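Local coordinates for replicative DNA helicase (Mycobacterium chimaera, PDB 6RIY), which carries an intein with the Hedgehog/intein (HINT) fold that probably excises itself from the helicase precursor by protein splicing, at residues L2-P11 / T16-L27. Sequence-based numbering, arbitrary orientation.
Sequences LALYTPLPTP and TMGDVAVGDELL
Near the N-terminus of this all-beta Hedgehog/intein (HINT) fold, backbone hydrogen bonds from Met17 and Gly18 and apolar packing around Leu8 and Leu27 join residues 2-11 to 16-27. Residues 7-9 and 14-16 pair as a beta hairpin, in which Pro7 and Thr16 form a non-hydrogen-bonded antiparallel pair. Past this pair the chain bends into a 3-10 turn, whose first amides are gripped by the Ala3-Thr6 type I turn: Met17 N donates to Thr6 O (2.9 Å) and Gly18 N to Leu4 O (2.9 Å), the latter on a lone pair in the carbonyl plane. Thr6 doubles back on its own turn, both its N and OG1 reaching Ala3 O from the same face. Met17 runs along the carbonyls of Leu2 and Ala3, its CG turned opposite the backbone N (chi1 172°) and the chain bent beyond, until CE meets Leu2 CB at 4.0 Å; Tyr134 of strand 133-136 also touches this side chain. Leu8 fills the middle, its CD1 lying 3.8 Å from Val20 CG2 and 3.9 Å from Leu26 CD2, while Val36 backs both partners. Farther along, strands 7-9 and 25-27 run nearly perpendicular (87°), and Leu27 straddles the prolines, CD1 against Pro9 CB (3.7 Å) and CD2 against Pro11 CD. At this crossing a single water bridges the backbones, donating to Pro9 O (2.8 Å) and accepting from Leu27 N (2.9 Å).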
ATOM      1  N   LEU A   2       1.513   2.886  -5.630  1.00  8.96           N
ATOM      2  CA  LEU A   2       1.114   3.915  -4.679  1.00  6.86           C
ATOM      3  C   LEU A   2       1.637   5.279  -5.115  1.00  6.73           C
ATOM      4  O   LEU A   2       2.675   5.395  -5.768  1.00  8.76           O
ATOM      5  CB  LEU A   2       1.621   3.623  -3.250  1.00  6.35           C
ATOM      6  CG  LEU A   2       1.170   2.285  -2.632  1.00  9.19           C
ATOM      7  CD1 LEU A   2       1.525   2.189  -1.136  1.00  9.69           C
ATOM      8  CD2 LEU A   2      -0.317   2.067  -2.818  1.00 10.46           C
ATOM      9  N   ALA A   3       0.908   6.318  -4.724  1.00  7.02           N
ATOM     10  CA  ALA A   3       1.341   7.685  -5.007  1.00  7.24           C
ATOM     11  C   ALA A   3       2.741   7.932  -4.461  1.00  9.72           C
ATOM     12  O   ALA A   3       3.108   7.426  -3.397  1.00  7.28           O
ATOM     13  CB  ALA A   3       0.359   8.680  -4.382  1.00 10.45           C
ATOM     14  N   LEU A   4       3.526   8.730  -5.195  1.00  8.14           N
ATOM     15  CA  LEU A   4       4.897   9.024  -4.782  1.00  7.29           C
ATOM     16  C   LEU A   4       4.974   9.630  -3.394  1.00  7.46           C
ATOM     17  O   LEU A   4       6.001   9.489  -2.721  1.00 10.35           O
ATOM     18  CB  LEU A   4       5.553   9.989  -5.759  1.00  8.19           C
ATOM     19  CG  LEU A   4       5.589   9.623  -7.245  1.00  8.98           C
ATOM     20  CD1 LEU A   4       6.545  10.573  -7.975  1.00 10.11           C
ATOM     21  CD2 LEU A   4       6.027   8.184  -7.399  1.00 13.27           C
ATOM     22  N   TYR A   5       3.947  10.365  -2.978  1.00  7.89           N
ATOM     23  CA  TYR A   5       3.994  11.058  -1.699  1.00 12.50           C
ATOM     24  C   TYR A   5       3.569  10.175  -0.542  1.00 10.28           C
ATOM     25  O   TYR A   5       3.493  10.670   0.591  1.00 13.22           O
ATOM     26  CB  TYR A   5       3.134  12.331  -1.722  1.00 11.02           C
ATOM     27  CG  TYR A   5       1.693  12.159  -2.193  1.00 14.68           C
ATOM     28  CD1 TYR A   5       0.806  11.336  -1.514  1.00 21.53           C
ATOM     29  CD2 TYR A   5       1.217  12.863  -3.291  1.00 15.92           C
ATOM     30  CE1 TYR A   5      -0.500  11.188  -1.932  1.00 21.10           C
ATOM     31  CE2 TYR A   5      -0.093  12.727  -3.717  1.00 20.52           C
ATOM     32  CZ  TYR A   5      -0.943  11.884  -3.035  1.00 23.53           C
ATOM     33  OH  TYR A   5      -2.247  11.747  -3.445  1.00 25.92           O
ATOM     34  N   THR A   6       3.297   8.900  -0.801  1.00  9.63           N
ATOM     35  CA  THR A   6       2.854   7.998   0.257  1.00  8.03           C
ATOM     36  C   THR A   6       3.996   7.777   1.232  1.00  7.21           C
ATOM     37  O   THR A   6       5.072   7.336   0.813  1.00  9.60           O
ATOM     38  CB  THR A   6       2.404   6.647  -0.286  1.00  7.45           C
ATOM     39  OG1 THR A   6       1.414   6.815  -1.311  1.00  8.80           O
ATOM     40  CG2 THR A   6       1.807   5.812   0.860  1.00  6.79           C
ATOM     41  N   PRO A   7       3.830   8.090   2.513  1.00  8.01           N
ATOM     42  CA  PRO A   7       4.882   7.773   3.485  1.00  8.39           C
ATOM     43  C   PRO A   7       4.867   6.285   3.803  1.00  7.87           C
ATOM     44  O   PRO A   7       3.807   5.684   3.990  1.00 10.46           O
ATOM     45  CB  PRO A   7       4.501   8.613   4.709  1.00  9.80           C
ATOM     46  CG  PRO A   7       3.009   8.726   4.620  1.00 14.34           C
ATOM     47  CD  PRO A   7       2.659   8.722   3.144  1.00  8.95           C
ATOM     48  N   LEU A   8       6.058   5.688   3.830  1.00  7.77           N
ATOM     49  CA  LEU A   8       6.221   4.275   4.150  1.00  9.22           C
ATOM     50  C   LEU A   8       7.105   4.128   5.377  1.00  8.62           C
ATOM     51  O   LEU A   8       8.183   4.726   5.420  1.00 10.32           O
ATOM     52  CB  LEU A   8       6.863   3.520   2.973  1.00  9.79           C
ATOM     53  CG  LEU A   8       6.193   3.711   1.616  1.00  7.09           C
ATOM     54  CD1 LEU A   8       6.993   2.975   0.535  1.00  7.91           C
ATOM     55  CD2 LEU A   8       4.767   3.182   1.672  1.00  6.19           C
ATOM     56  N   PRO A   9       6.716   3.334   6.376  1.00 11.55           N
ATOM     57  CA  PRO A   9       7.598   3.142   7.526  1.00 11.20           C
ATOM     58  C   PRO A   9       8.791   2.276   7.156  1.00 13.13           C
ATOM     59  O   PRO A   9       8.695   1.358   6.340  1.00 10.87           O
ATOM     60  CB  PRO A   9       6.703   2.431   8.548  1.00 11.14           C
ATOM     61  CG  PRO A   9       5.756   1.664   7.705  1.00 10.15           C
ATOM     62  CD  PRO A   9       5.488   2.525   6.480  1.00 10.27           C
ATOM     63  N   THR A  10       9.925   2.576   7.767  1.00 11.62           N
ATOM     64  CA  THR A  10      11.153   1.812   7.619  1.00 13.91           C
ATOM     65  C   THR A  10      11.655   1.451   9.003  1.00 15.60           C
ATOM     66  O   THR A  10      11.140   1.956  10.006  1.00 15.83           O
ATOM     67  CB  THR A  10      12.216   2.625   6.865  1.00 15.13           C
ATOM     68  OG1 THR A  10      12.667   3.691   7.705  1.00 18.54           O
ATOM     69  CG2 THR A  10      11.626   3.195   5.591  1.00 13.10           C
ATOM     70  N   PRO A  11      12.657   0.571   9.103  1.00 16.60           N
ATOM     71  CA  PRO A  11      13.201   0.261  10.438  1.00 16.93           C
ATOM     72  C   PRO A  11      13.714   1.482  11.188  1.00 34.02           C
ATOM     73  O   PRO A  11      13.647   1.508  12.424  1.00 31.51           O
ATOM     74  CB  PRO A  11      14.329  -0.736  10.134  1.00 17.85           C
ATOM     75  CG  PRO A  11      13.915  -1.399   8.893  1.00 19.50           C
ATOM     76  CD  PRO A  11      13.202  -0.342   8.078  1.00 17.90           C
ATOM     77  N   THR A  16       9.307   8.175   1.594  1.00  9.58           N
ATOM     78  CA  THR A  16       8.200   8.242   0.650  1.00  8.15           C
ATOM     79  C   THR A  16       8.380   7.164  -0.408  1.00  7.54           C
ATOM     80  O   THR A  16       9.497   6.718  -0.688  1.00 10.35           O
ATOM     81  CB  THR A  16       8.117   9.608  -0.025  1.00  9.83           C
ATOM     82  OG1 THR A  16       9.362   9.867  -0.694  1.00 11.13           O
ATOM     83  CG2 THR A  16       7.845  10.721   0.992  1.00  9.96           C
ATOM     84  N   MET A  17       7.268   6.777  -1.026  1.00  8.62           N
ATOM     85  CA  MET A  17       7.356   5.862  -2.158  1.00  8.75           C
ATOM     86  C   MET A  17       8.279   6.427  -3.234  1.00  6.97           C
ATOM     87  O   MET A  17       9.028   5.680  -3.876  1.00 10.46           O
ATOM     88  CB  MET A  17       5.961   5.585  -2.717  1.00 11.05           C
ATOM     89  CG  MET A  17       5.929   4.794  -4.006  1.00  9.21           C
ATOM     90  SD  MET A  17       6.738   3.190  -3.857  1.00 10.64           S
ATOM     91  CE  MET A  17       5.326   2.188  -3.367  1.00 11.38           C
ATOM     92  N   GLY A  18       8.272   7.750  -3.420  1.00  7.48           N
ATOM     93  CA  GLY A  18       9.133   8.335  -4.441  1.00 12.24           C
ATOM     94  C   GLY A  18      10.617   8.147  -4.173  1.00 11.80           C
ATOM     95  O   GLY A  18      11.431   8.158  -5.104  1.00 16.60           O
ATOM     96  N   ASP A  19      10.994   8.002  -2.908  1.00 10.02           N
ATOM     97  CA  ASP A  19      12.386   7.891  -2.500  1.00 12.12           C
ATOM     98  C   ASP A  19      12.858   6.448  -2.342  1.00 10.48           C
ATOM     99  O   ASP A  19      13.985   6.227  -1.905  1.00 15.78           O
ATOM    100  CB  ASP A  19      12.605   8.648  -1.185  1.00 12.26           C
ATOM    101  CG  ASP A  19      13.001  10.090  -1.394  1.00 21.97           C
ATOM    102  OD1 ASP A  19      13.252  10.490  -2.549  1.00 21.30           O
ATOM    103  OD2 ASP A  19      13.073  10.830  -0.391  1.00 27.04           O
ATOM    104  N   VAL A  20      12.036   5.464  -2.681  1.00 13.44           N
ATOM    105  CA  VAL A  20      12.418   4.065  -2.499  1.00 14.43           C
ATOM    106  C   VAL A  20      13.331   3.624  -3.629  1.00 18.07           C
ATOM    107  O   VAL A  20      13.050   3.881  -4.803  1.00 18.95           O
ATOM    108  CB  VAL A  20      11.176   3.157  -2.429  1.00 15.28           C
ATOM    109  CG1 VAL A  20      11.609   1.708  -2.390  1.00 19.07           C
ATOM    110  CG2 VAL A  20      10.360   3.489  -1.210  1.00 19.89           C
ATOM    111  N   ALA A  21      14.412   2.918  -3.283  1.00 13.78           N
ATOM    112  CA  ALA A  21      15.312   2.329  -4.268  1.00 16.60           C
ATOM    113  C   ALA A  21      15.526   0.853  -3.953  1.00 16.71           C
ATOM    114  O   ALA A  21      15.279   0.391  -2.832  1.00 14.08           O
ATOM    115  CB  ALA A  21      16.662   3.062  -4.316  1.00 21.43           C
ATOM    116  N   VAL A  22      15.955   0.105  -4.974  1.00 18.91           N
ATOM    117  CA  VAL A  22      16.275  -1.306  -4.781  1.00 16.05           C
ATOM    118  C   VAL A  22      17.303  -1.433  -3.672  1.00 21.30           C
ATOM    119  O   VAL A  22      18.293  -0.689  -3.628  1.00 23.76           O
ATOM    120  CB  VAL A  22      16.778  -1.932  -6.091  1.00 22.98           C
ATOM    121  CG1 VAL A  22      17.323  -3.334  -5.848  1.00 24.09           C
ATOM    122  CG2 VAL A  22      15.669  -1.965  -7.118  1.00 21.88           C
ATOM    123  N   GLY A  23      17.064  -2.371  -2.755  1.00 21.62           N
ATOM    124  CA  GLY A  23      17.949  -2.597  -1.632  1.00 18.16           C
ATOM    125  C   GLY A  23      17.534  -1.898  -0.357  1.00 21.28           C
ATOM    126  O   GLY A  23      18.053  -2.241   0.710  1.00 25.58           O
ATOM    127  N   ASP A  24      16.623  -0.929  -0.436  1.00 19.45           N
ATOM    128  CA  ASP A  24      16.102  -0.286   0.763  1.00 14.24           C
ATOM    129  C   ASP A  24      15.266  -1.269   1.575  1.00 21.28           C
ATOM    130  O   ASP A  24      14.660  -2.193   1.030  1.00 16.91           O
ATOM    131  CB  ASP A  24      15.227   0.915   0.395  1.00 14.43           C
ATOM    132  CG  ASP A  24      16.022   2.086  -0.138  1.00 21.84           C
ATOM    133  OD1 ASP A  24      17.274   1.996  -0.186  1.00 26.65           O
ATOM    134  OD2 ASP A  24      15.389   3.095  -0.524  1.00 22.89           O
ATOM    135  N   GLU A  25      15.212  -1.040   2.888  1.00 17.28           N
ATOM    136  CA  GLU A  25      14.372  -1.822   3.791  1.00 14.84           C
ATOM    137  C   GLU A  25      13.052  -1.094   4.038  1.00 19.91           C
ATOM    138  O   GLU A  25      13.047   0.065   4.472  1.00 20.47           O
ATOM    139  CB  GLU A  25      15.082  -2.076   5.120  1.00 15.55           C
ATOM    140  CG  GLU A  25      16.204  -3.097   5.031  1.00 18.14           C
ATOM    141  CD  GLU A  25      16.724  -3.508   6.389  1.00 26.88           C
ATOM    142  OE1 GLU A  25      16.744  -2.657   7.303  1.00 26.70           O
ATOM    143  OE2 GLU A  25      17.119  -4.684   6.541  1.00 28.61           O
ATOM    144  N   LEU A  26      11.943  -1.774   3.762  1.00 10.99           N
ATOM    145  CA  LEU A  26      10.623  -1.384   4.229  1.00 12.14           C
ATOM    146  C   LEU A  26      10.242  -2.329   5.366  1.00 13.25           C
ATOM    147  O   LEU A  26      11.098  -3.042   5.899  1.00 12.56           O
ATOM    148  CB  LEU A  26       9.608  -1.413   3.073  1.00 10.50           C
ATOM    149  CG  LEU A  26       9.901  -0.537   1.847  1.00 11.39           C
ATOM    150  CD1 LEU A  26       8.915  -0.844   0.719  1.00 13.13           C
ATOM    151  CD2 LEU A  26       9.880   0.948   2.204  1.00 12.13           C
ATOM    152  N   LEU A  27       8.961  -2.367   5.730  1.00 10.44           N
ATOM    153  CA  LEU A  27       8.476  -3.282   6.755  1.00 11.44           C
ATOM    154  C   LEU A  27       7.465  -4.240   6.153  1.00 11.39           C
ATOM    155  O   LEU A  27       6.557  -3.822   5.438  1.00 10.51           O
ATOM    156  CB  LEU A  27       7.826  -2.526   7.912  1.00 14.75           C
ATOM    157  CG  LEU A  27       8.711  -1.498   8.612  1.00 16.90           C
ATOM    158  CD1 LEU A  27       7.920  -0.868   9.765  1.00 13.00           C
ATOM    159  CD2 LEU A  27      10.002  -2.137   9.105  1.00 15.00           C
TER
HETATM  160  O   HOH W   1       7.005  -0.363   4.895  1.00 10.09           O